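Nucleocapsid (PDB 4AKL) probably binds single- and double-stranded RNA, takes part in packaging the viral genome and cuts DNA as a non-specific endonuclease. Local coordinates at residues 310-315 and 376-381; 330-335 and 405-410; 343-348 and 358-363. One frame throughout, in Å; residues are numbered along the deposited sequence.

How the interactions relate
From the N terminus, the first contact residues lie on helix 306-316, where interaction 1 opens, then on helix 324-336, where interaction 2 opens. Helices 341-350 and 355-360 follow and close the short local loop of interaction 3. The loop at 376-381 then returns to helix 306-316 and completes interaction 1, and the loop at 405-410 returns to helix 324-336 and completes interaction 2. Interactions 1 and 2 therefore cross, and interaction 3 is nested inside both. It also touches both: Phe363 and Leu359 pack on Leu380 and Trp313 of interaction 1, while Met344 and Leu348 meet Leu334 and Phe330 of interaction 2. Four successive helices and two later loops are tied together.

Interaction 1 (310-315 and 376-381); sequences SYYWLY and HPAVLT
Trp313 carries the dense part of this contact, reaching from helix 306-316 to the loop at 376-381. Its CG stands beside the backbone N and anti to the carbonyl carbon, so the indole extends from the helix with its N-H edge against the loop. NE1 donates to the carbonyl oxygen of Ala378, with 2.7 Å from Trp313 NE1 to Ala378 O. The N-H...O angle is 149°, and although the oxygen lies near the indole plane, NE1 stands well above the carbonyl plane rather than on a lone pair. Over one face of the same indole comes Leu380, whose CD1 makes a CH-pi contact 3.6 Å from the centroid of the six-membered ring of Trp313 and 10° off its normal. The amide N of Leu380 also lies beside the indole, but both are donors; that amide is bonded to Tyr110 instead.

Tyr312 makes the looser part of the contact. It only brushes the loop with its ring edge, CE2 lying 4.0 Å from Ala378 CB and 3.6 Å from Ala378 O, while its hydroxyl turns to Asp107. There is no solvent side, since every touching residue is buried.

The acceptor is held by a type I beta turn, in which Val379 N bonds to His376 O at 3.1 Å. A second brace comes from Ala378 N, which donates to ND1 of His376 at 3.1 Å, nearly in the imidazole plane. Arg384 NH1 braces the turn too, bonded to the carbonyls of His376 and Val379. His376 NE2 meets the carbonyl of Gln122, so the ring is consistent with a neutral imidazole protonated at NE2. A buried indole N-H is thus paired with a buried carbonyl on a braced turn, and the bond across the two segments joins neutral groups.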
loop_
_atom_site.group_PDB
_atom_site.type_symbol
_atom_site.label_atom_id
_atom_site.label_comp_id
_atom_site.label_asym_id
_atom_site.label_seq_id
_atom_site.Cartn_x
_atom_site.Cartn_y
_atom_site.Cartn_z
ATOM N N SER A 310 -7.136 6.169 -3.169
ATOM C CA SER A 310 -7.812 6.886 -4.226
ATOM C C SER A 310 -9.187 7.472 -3.821
ATOM O O SER A 310 -9.522 8.596 -4.239
ATOM C CB SER A 310 -7.883 6.044 -5.518
ATOM O OG SER A 310 -6.531 5.914 -6.082
ATOM N N TYR A 311 -9.949 6.725 -3.011
ATOM C CA TYR A 311 -11.250 7.177 -2.541
ATOM C C TYR A 311 -11.087 8.290 -1.476
ATOM O O TYR A 311 -11.903 9.246 -1.421
ATOM C CB TYR A 311 -12.099 5.997 -2.023
ATOM C CG TYR A 311 -13.040 5.485 -3.085
ATOM C CD1 TYR A 311 -14.232 6.112 -3.318
ATOM C CD2 TYR A 311 -12.713 4.401 -3.884
ATOM C CE1 TYR A 311 -15.112 5.662 -4.309
ATOM C CE2 TYR A 311 -13.569 3.948 -4.872
ATOM C CZ TYR A 311 -14.762 4.582 -5.082
ATOM O OH TYR A 311 -15.569 4.147 -6.070
ATOM N N TYR A 312 -10.043 8.183 -0.657
ATOM C CA TYR A 312 -9.738 9.213 0.294
ATOM C C TYR A 312 -9.508 10.560 -0.436
ATOM O O TYR A 312 -9.970 11.616 0.025
ATOM C CB TYR A 312 -8.523 8.829 1.111
ATOM C CG TYR A 312 -8.086 9.899 2.040
ATOM C CD1 TYR A 312 -8.914 10.323 3.073
ATOM C CD2 TYR A 312 -6.840 10.507 1.899
ATOM C CE1 TYR A 312 -8.519 11.339 3.956
ATOM C CE2 TYR A 312 -6.430 11.548 2.793
ATOM C CZ TYR A 312 -7.263 11.946 3.804
ATOM O OH TYR A 312 -6.877 12.962 4.674
ATOM N N TRP A 313 -8.810 10.520 -1.579
ATOM C CA TRP A 313 -8.497 11.752 -2.310
ATOM C C TRP A 313 -9.742 12.321 -2.934
ATOM O O TRP A 313 -9.921 13.540 -2.926
ATOM C CB TRP A 313 -7.355 11.547 -3.337
ATOM C CG TRP A 313 -6.034 11.203 -2.654
ATOM C CD1 TRP A 313 -5.557 11.723 -1.454
ATOM C CD2 TRP A 313 -5.069 10.263 -3.085
ATOM N NE1 TRP A 313 -4.346 11.174 -1.145
ATOM C CE2 TRP A 313 -4.018 10.268 -2.131
ATOM C CE3 TRP A 313 -4.972 9.425 -4.199
ATOM C CZ2 TRP A 313 -2.910 9.478 -2.256
ATOM C CZ3 TRP A 313 -3.875 8.631 -4.320
ATOM C CH2 TRP A 313 -2.846 8.656 -3.353
ATOM N N LEU A 314 -10.603 11.462 -3.463
ATOM C CA LEU A 314 -11.906 11.922 -3.899
ATOM C C LEU A 314 -12.660 12.620 -2.768
ATOM O O LEU A 314 -13.151 13.742 -2.943
ATOM C CB LEU A 314 -12.750 10.784 -4.371
ATOM C CG LEU A 314 -12.406 9.996 -5.600
ATOM C CD1 LEU A 314 -13.575 9.012 -5.838
ATOM C CD2 LEU A 314 -12.154 10.908 -6.835
ATOM N N TYR A 315 -12.716 11.977 -1.606
ATOM C CA TYR A 315 -13.372 12.573 -0.444
ATOM C C TYR A 315 -12.747 13.939 -0.115
ATOM O O TYR A 315 -13.459 14.933 -0.057
ATOM C CB TYR A 315 -13.369 11.584 0.729
ATOM C CG TYR A 315 -13.547 12.204 2.032
ATOM C CD1 TYR A 315 -14.828 12.569 2.496
ATOM C CD2 TYR A 315 -12.472 12.438 2.837
ATOM C CE1 TYR A 315 -14.982 13.161 3.779
ATOM C CE2 TYR A 315 -12.628 13.036 4.101
ATOM C CZ TYR A 315 -13.878 13.386 4.553
ATOM O OH TYR A 315 -13.992 13.974 5.814
ATOM N N HIS A 376 3.698 9.375 3.926
ATOM C CA HIS A 376 2.490 8.614 4.359
ATOM C C HIS A 376 1.694 8.239 3.142
ATOM O O HIS A 376 1.571 9.049 2.188
ATOM C CB HIS A 376 1.672 9.425 5.333
ATOM C CG HIS A 376 0.534 8.685 5.982
ATOM N ND1 HIS A 376 -0.646 8.428 5.333
ATOM C CD2 HIS A 376 0.391 8.183 7.232
ATOM C CE1 HIS A 376 -1.464 7.794 6.150
ATOM N NE2 HIS A 376 -0.861 7.638 7.313
ATOM N N PRO A 377 1.103 6.998 3.137
ATOM C CA PRO A 377 0.420 6.497 1.951
ATOM C C PRO A 377 -0.867 7.160 1.534
ATOM O O PRO A 377 -1.406 6.837 0.443
ATOM C CB PRO A 377 0.108 5.036 2.321
ATOM C CG PRO A 377 0.095 4.984 3.802
ATOM C CD PRO A 377 1.207 5.937 4.157
ATOM N N ALA A 378 -1.364 8.045 2.368
ATOM C CA ALA A 378 -2.591 8.798 2.100
ATOM C C ALA A 378 -2.271 10.170 1.523
ATOM O O ALA A 378 -3.194 10.945 1.324
ATOM C CB ALA A 378 -3.391 8.959 3.353
ATOM N N VAL A 379 -0.987 10.458 1.266
ATOM C CA VAL A 379 -0.574 11.752 0.739
ATOM C C VAL A 379 -0.434 11.695 -0.796
ATOM O O VAL A 379 0.310 10.857 -1.342
ATOM C CB VAL A 379 0.726 12.243 1.388
ATOM C CG1 VAL A 379 1.182 13.648 0.809
ATOM C CG2 VAL A 379 0.558 12.297 2.913
ATOM N N LEU A 380 -1.184 12.561 -1.477
ATOM C CA LEU A 380 -1.133 12.689 -2.926
ATOM C C LEU A 380 0.139 13.360 -3.431
ATOM O O LEU A 380 0.722 14.182 -2.755
ATOM C CB LEU A 380 -2.349 13.446 -3.442
ATOM C CG LEU A 380 -2.597 13.424 -4.970
ATOM C CD1 LEU A 380 -2.742 11.976 -5.520
ATOM C CD2 LEU A 380 -3.837 14.219 -5.302
ATOM N N THR A 381 0.552 12.954 -4.619
ATOM C CA THR A 381 1.647 13.558 -5.388
ATOM C C THR A 381 1.257 13.444 -6.863
ATOM O O THR A 381 0.325 12.680 -7.219
ATOM C CB THR A 381 3.041 12.833 -5.257
ATOM O OG1 THR A 381 2.910 11.493 -5.711
ATOM C CG2 THR A 381 3.565 12.835 -3.838
#

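Interaction 2 (330-335 and 405-410); sequences FLFELG and LGSGHT
Leu405 begins the contact at its exposed margin, where its CD1 approaches the edge of the Phe332 ring, 4.3 Å from Phe332 CZ. The chain then passes Gly406, whose positive phi of 89° turns it into an extended course beside helix 324-336; Lys72 gathers the carbonyls of Leu405 and Gly406 from outside.

Ser407 comes next and makes the side-chain hydrogen bond. Its CB rests 3.5 Å from CD1 of Phe332, whose CG is anti to the backbone N. Its OG, also anti to the backbone N, donates to the carbonyl of Phe332 in the plane of that group and on a lone pair, with 2.7 Å from Ser407 OG to Phe332 O. The same OG lies 3.3 Å from Gly335 CA, and the lack of a side chain there lets the two backbones close to 4.3 Å between the CA atoms of Gly335 and Ser407. What results is a loop laid across the C-terminal part of a helix, where a distant segment supplies donors to carbonyls of its final turns.

Gly408 supplies the backbone donor: its N-H points at Gly335 O almost straight, 2.8 Å from N to O and 172° at the hydrogen, but from above the carbonyl plane. This carbonyl also takes a CA-H...O contact from Ser407, so two neighbouring residues hold it.

His409 lies beside Ser407 and meets the helix itself. Its NE2 donates to Ser407 OG, 36° out of the ring plane, so the serine hydroxyl accepts from the imidazole while donating to the helix; this relay may polarise the hydroxyl. Gly393 O is a weak additional partner of both, their protons serving mainly those bonds. The imidazole edge faces the helix, with CE1 3.0 Å from Leu331 O.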
loop_
_atom_site.group_PDB
_atom_site.type_symbol
_atom_site.label_atom_id
_atom_site.label_comp_id
_atom_site.label_asym_id
_atom_site.label_seq_id
_atom_site.Cartn_x
_atom_site.Cartn_y
_atom_site.Cartn_z
ATOM N N PHE A 330 -11.424 13.005 -16.674
ATOM C CA PHE A 330 -10.122 13.665 -16.564
ATOM C C PHE A 330 -8.965 12.633 -16.623
ATOM O O PHE A 330 -7.999 12.799 -17.357
ATOM C CB PHE A 330 -10.060 14.457 -15.246
ATOM C CG PHE A 330 -8.842 15.323 -15.095
ATOM C CD1 PHE A 330 -7.687 14.822 -14.579
ATOM C CD2 PHE A 330 -8.886 16.676 -15.426
ATOM C CE1 PHE A 330 -6.550 15.659 -14.421
ATOM C CE2 PHE A 330 -7.796 17.488 -15.265
ATOM C CZ PHE A 330 -6.611 16.952 -14.766
ATOM N N LEU A 331 -9.092 11.575 -15.817
ATOM C CA LEU A 331 -8.087 10.545 -15.741
ATOM C C LEU A 331 -8.009 9.717 -17.003
ATOM O O LEU A 331 -6.926 9.323 -17.397
ATOM C CB LEU A 331 -8.312 9.686 -14.520
ATOM C CG LEU A 331 -8.172 10.424 -13.160
ATOM C CD1 LEU A 331 -8.878 9.680 -11.994
ATOM C CD2 LEU A 331 -6.673 10.693 -12.816
ATOM N N PHE A 332 -9.136 9.499 -17.644
ATOM C CA PHE A 332 -9.194 8.740 -18.871
ATOM C C PHE A 332 -8.427 9.448 -19.967
ATOM O O PHE A 332 -7.652 8.825 -20.644
ATOM C CB PHE A 332 -10.648 8.517 -19.321
ATOM C CG PHE A 332 -10.786 7.896 -20.694
ATOM C CD1 PHE A 332 -10.589 6.539 -20.883
ATOM C CD2 PHE A 332 -11.134 8.682 -21.802
ATOM C CE1 PHE A 332 -10.704 5.964 -22.137
ATOM C CE2 PHE A 332 -11.291 8.124 -23.092
ATOM C CZ PHE A 332 -11.077 6.766 -23.265
ATOM N N GLU A 333 -8.659 10.745 -20.116
ATOM C CA GLU A 333 -7.941 11.578 -21.137
ATOM C C GLU A 333 -6.473 11.522 -20.909
ATOM O O GLU A 333 -5.732 11.489 -21.835
ATOM C CB GLU A 333 -8.388 13.037 -21.101
ATOM C CG GLU A 333 -9.865 13.243 -21.336
ATOM C CD GLU A 333 -10.268 12.814 -22.698
ATOM O OE1 GLU A 333 -9.481 13.087 -23.621
ATOM O OE2 GLU A 333 -11.359 12.221 -22.871
ATOM N N LEU A 334 -6.064 11.468 -19.641
ATOM C CA LEU A 334 -4.668 11.521 -19.263
ATOM C C LEU A 334 -3.871 10.247 -19.674
ATOM O O LEU A 334 -2.714 10.310 -20.090
ATOM C CB LEU A 334 -4.636 11.698 -17.743
ATOM C CG LEU A 334 -3.664 12.611 -17.042
ATOM C CD1 LEU A 334 -3.761 14.050 -17.505
ATOM C CD2 LEU A 334 -3.899 12.528 -15.496
ATOM N N GLY A 335 -4.495 9.085 -19.524
ATOM C CA GLY A 335 -3.896 7.847 -19.921
ATOM C C GLY A 335 -4.101 7.524 -21.392
ATOM O O GLY A 335 -3.499 6.600 -21.877
ATOM N N LEU A 405 -10.730 2.473 -26.601
ATOM C CA LEU A 405 -9.680 3.360 -27.159
ATOM C C LEU A 405 -8.330 3.176 -26.420
ATOM O O LEU A 405 -7.246 3.467 -26.949
ATOM C CB LEU A 405 -10.112 4.823 -27.092
ATOM C CG LEU A 405 -11.393 5.224 -27.855
ATOM C CD1 LEU A 405 -11.848 6.604 -27.464
ATOM C CD2 LEU A 405 -11.183 5.131 -29.393
ATOM N N GLY A 406 -8.436 2.709 -25.184
ATOM C CA GLY A 406 -7.286 2.363 -24.352
ATOM C C GLY A 406 -6.820 3.570 -23.573
ATOM O O GLY A 406 -6.513 4.579 -24.157
ATOM N N SER A 407 -6.756 3.448 -22.243
ATOM C CA SER A 407 -6.205 4.534 -21.398
ATOM C C SER A 407 -5.259 3.859 -20.424
ATOM O O SER A 407 -5.667 2.976 -19.684
ATOM C CB SER A 407 -7.315 5.334 -20.729
ATOM O OG SER A 407 -6.767 6.320 -19.938
ATOM N N GLY A 408 -3.981 4.245 -20.488
ATOM C CA GLY A 408 -2.912 3.593 -19.807
ATOM C C GLY A 408 -2.561 4.197 -18.479
ATOM O O GLY A 408 -2.162 5.361 -18.423
ATOM N N HIS A 409 -2.708 3.411 -17.398
ATOM C CA HIS A 409 -2.319 3.823 -16.055
ATOM C C HIS A 409 -1.419 2.736 -15.467
ATOM O O HIS A 409 -1.678 1.551 -15.658
ATOM C CB HIS A 409 -3.547 4.127 -15.205
ATOM C CG HIS A 409 -4.410 5.164 -15.818
ATOM N ND1 HIS A 409 -4.155 6.499 -15.670
ATOM C CD2 HIS A 409 -5.487 5.068 -16.650
ATOM C CE1 HIS A 409 -5.047 7.195 -16.351
ATOM N NE2 HIS A 409 -5.874 6.353 -16.954
ATOM N N THR A 410 -0.368 3.172 -14.767
ATOM C CA THR A 410 0.736 2.314 -14.350
ATOM C C THR A 410 0.324 0.928 -13.881
ATOM O O THR A 410 0.704 -0.061 -14.480
ATOM C CB THR A 410 1.651 3.041 -13.322
ATOM O OG1 THR A 410 2.093 4.257 -13.914
ATOM C CG2 THR A 410 2.895 2.242 -12.950
#

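Interaction 3 (343-348 and 358-363)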
loop_
_atom_site.group_PDB
_atom_site.type_symbol
_atom_site.label_atom_id
_atom_site.label_comp_id
_atom_site.label_asym_id
_atom_site.label_seq_id
_atom_site.Cartn_x
_atom_site.Cartn_y
_atom_site.Cartn_z
ATOM N N LYS A 343 1.549 19.954 -17.404
ATOM C CA LYS A 343 0.249 20.148 -18.058
ATOM C C LYS A 343 -0.905 19.528 -17.299
ATOM O O LYS A 343 -1.994 20.087 -17.286
ATOM C CB LYS A 343 0.272 19.596 -19.510
ATOM C CG LYS A 343 1.140 20.420 -20.467
ATOM C CD LYS A 343 1.523 19.573 -21.698
ATOM C CE LYS A 343 2.236 20.387 -22.770
ATOM N NZ LYS A 343 3.248 21.366 -22.223
ATOM N N MET A 344 -0.693 18.362 -16.668
ATOM C CA MET A 344 -1.745 17.751 -15.812
ATOM C C MET A 344 -2.007 18.702 -14.639
ATOM O O MET A 344 -3.135 18.979 -14.295
ATOM C CB MET A 344 -1.265 16.385 -15.340
ATOM C CG MET A 344 -2.191 15.572 -14.507
ATOM S SD MET A 344 -2.120 16.042 -12.770
ATOM C CE MET A 344 -0.576 15.182 -12.419
ATOM N N LYS A 345 -0.958 19.260 -14.056
ATOM C CA LYS A 345 -1.153 20.066 -12.876
ATOM C C LYS A 345 -1.885 21.372 -13.172
ATOM O O LYS A 345 -2.774 21.792 -12.374
ATOM C CB LYS A 345 0.177 20.284 -12.166
ATOM C CG LYS A 345 0.624 19.071 -11.445
ATOM C CD LYS A 345 2.065 19.159 -10.911
ATOM C CE LYS A 345 2.122 19.788 -9.589
ATOM N NZ LYS A 345 3.542 19.931 -9.130
ATOM N N LYS A 346 -1.568 21.970 -14.338
ATOM C CA LYS A 346 -2.173 23.217 -14.777
ATOM C C LYS A 346 -3.648 23.056 -15.135
ATOM O O LYS A 346 -4.452 24.020 -15.005
ATOM C CB LYS A 346 -1.395 23.812 -15.989
ATOM C CG LYS A 346 0.125 24.092 -15.707
ATOM C CD LYS A 346 0.379 25.238 -14.699
ATOM C CE LYS A 346 1.824 25.155 -14.112
ATOM N NZ LYS A 346 2.064 26.176 -13.026
ATOM N N ALA A 347 -3.999 21.856 -15.592
ATOM C CA ALA A 347 -5.376 21.551 -15.946
ATOM C C ALA A 347 -6.249 21.478 -14.673
ATOM O O ALA A 347 -7.429 21.882 -14.706
ATOM C CB ALA A 347 -5.453 20.245 -16.712
ATOM N N LEU A 348 -5.676 20.977 -13.571
ATOM C CA LEU A 348 -6.408 20.978 -12.253
ATOM C C LEU A 348 -6.645 22.428 -11.796
ATOM O O LEU A 348 -7.736 22.733 -11.282
ATOM C CB LEU A 348 -5.675 20.193 -11.181
ATOM C CG LEU A 348 -5.557 18.679 -11.397
ATOM C CD1 LEU A 348 -4.634 18.047 -10.358
ATOM C CD2 LEU A 348 -6.960 18.019 -11.314
ATOM N N LYS A 358 -9.106 21.712 -5.304
ATOM C CA LYS A 358 -9.071 20.975 -4.037
ATOM C C LYS A 358 -8.189 19.747 -4.163
ATOM O O LYS A 358 -7.519 19.438 -3.238
ATOM C CB LYS A 358 -10.479 20.617 -3.527
ATOM C CG LYS A 358 -11.299 21.819 -3.183
ATOM C CD LYS A 358 -12.700 21.396 -2.825
ATOM C CE LYS A 358 -13.629 22.567 -2.638
ATOM N NZ LYS A 358 -15.020 22.191 -3.136
ATOM N N LEU A 359 -8.185 19.068 -5.320
ATOM C CA LEU A 359 -7.283 17.923 -5.501
ATOM C C LEU A 359 -5.840 18.457 -5.554
ATOM O O LEU A 359 -4.923 17.847 -5.016
ATOM C CB LEU A 359 -7.585 17.150 -6.804
ATOM C CG LEU A 359 -6.974 15.748 -6.885
ATOM C CD1 LEU A 359 -7.645 14.747 -5.870
ATOM C CD2 LEU A 359 -7.046 15.185 -8.302
ATOM N N TYR A 360 -5.654 19.605 -6.223
ATOM C CA TYR A 360 -4.322 20.143 -6.410
ATOM C C TYR A 360 -3.691 20.443 -5.053
ATOM O O TYR A 360 -2.499 20.156 -4.841
ATOM C CB TYR A 360 -4.338 21.457 -7.231
ATOM C CG TYR A 360 -2.949 21.978 -7.611
ATOM C CD1 TYR A 360 -2.143 22.681 -6.670
ATOM C CD2 TYR A 360 -2.443 21.772 -8.880
ATOM C CE1 TYR A 360 -0.853 23.133 -7.005
ATOM C CE2 TYR A 360 -1.125 22.259 -9.246
ATOM C CZ TYR A 360 -0.348 22.931 -8.314
ATOM O OH TYR A 360 0.928 23.409 -8.671
ATOM N N GLU A 361 -4.465 20.999 -4.144
ATOM C CA GLU A 361 -3.925 21.393 -2.838
ATOM C C GLU A 361 -3.449 20.209 -1.994
ATOM O O GLU A 361 -2.670 20.399 -1.057
ATOM C CB GLU A 361 -4.912 22.222 -2.072
ATOM C CG GLU A 361 -4.389 22.854 -0.760
ATOM C CD GLU A 361 -3.217 23.903 -0.916
ATOM O OE1 GLU A 361 -2.513 23.973 -1.968
ATOM O OE2 GLU A 361 -3.011 24.645 0.046
ATOM N N LEU A 362 -3.889 19.016 -2.349
ATOM C CA LEU A 362 -3.388 17.788 -1.717
ATOM C C LEU A 362 -1.924 17.399 -2.120
ATOM O O LEU A 362 -1.221 16.712 -1.364
ATOM C CB LEU A 362 -4.345 16.635 -1.978
ATOM C CG LEU A 362 -5.803 16.872 -1.606
ATOM C CD1 LEU A 362 -6.629 15.614 -1.946
ATOM C CD2 LEU A 362 -5.974 17.294 -0.135
ATOM N N PHE A 363 -1.467 17.844 -3.288
ATOM C CA PHE A 363 -0.124 17.497 -3.754
ATOM C C PHE A 363 0.969 17.833 -2.779
ATOM O O PHE A 363 1.025 18.948 -2.266
ATOM C CB PHE A 363 0.220 18.180 -5.085
ATOM C CG PHE A 363 -0.514 17.640 -6.286
ATOM C CD1 PHE A 363 -0.811 16.345 -6.423
ATOM C CD2 PHE A 363 -0.862 18.502 -7.339
ATOM C CE1 PHE A 363 -1.483 15.846 -7.567
ATOM C CE2 PHE A 363 -1.530 18.029 -8.449
ATOM C CZ PHE A 363 -1.830 16.671 -8.562
HETATM O O HOH W 1 1.594 23.642 -11.403
#
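Apolar contacts come first. Leu348, its CG anti to the carbonyl carbon, divides its branches: CD1 reaches the Phe363 ring, 3.6 Å from CZ, while CD2 meets CD2 of Leu359 at 4.1 Å. Met344 SD also approaches the CZ tip of Phe363, 4.3 Å away.

The aliphatic part of Lys345 fits against two aromatic rings. Its CB is 3.8 Å from Tyr360 CE2, and its CG is likewise 3.8 Å from Phe363 CE2. A bend at chi3 (86°) then brings CE near the hydroxyl end of Tyr360 and CD2 of Phe363. Tyr360 itself presents an edge to the helix, CD2 being 3.5 Å from the carbonyl oxygen of Lys345, and Phe363 CD2 sits over one of its faces.

Polar links are indirect, since no hydrogen bond crosses between 343-348 and 358-363. A water lies 2.8 Å from Tyr360 OH and bridges weakly to Lys346 NZ.

On the other sides, Leu359 and Phe363 pack on Ile385 of helix 385-392. Two short consecutive helices, 341-350 and 355-360, with the second turned back against the first, form an alpha-helical hairpin packed through leucine, aromatic and lysine-methylene groups, with Phe363 supplied by the type I turn 360-363 at the end of the second helix, within this largely helical nucleocapsid.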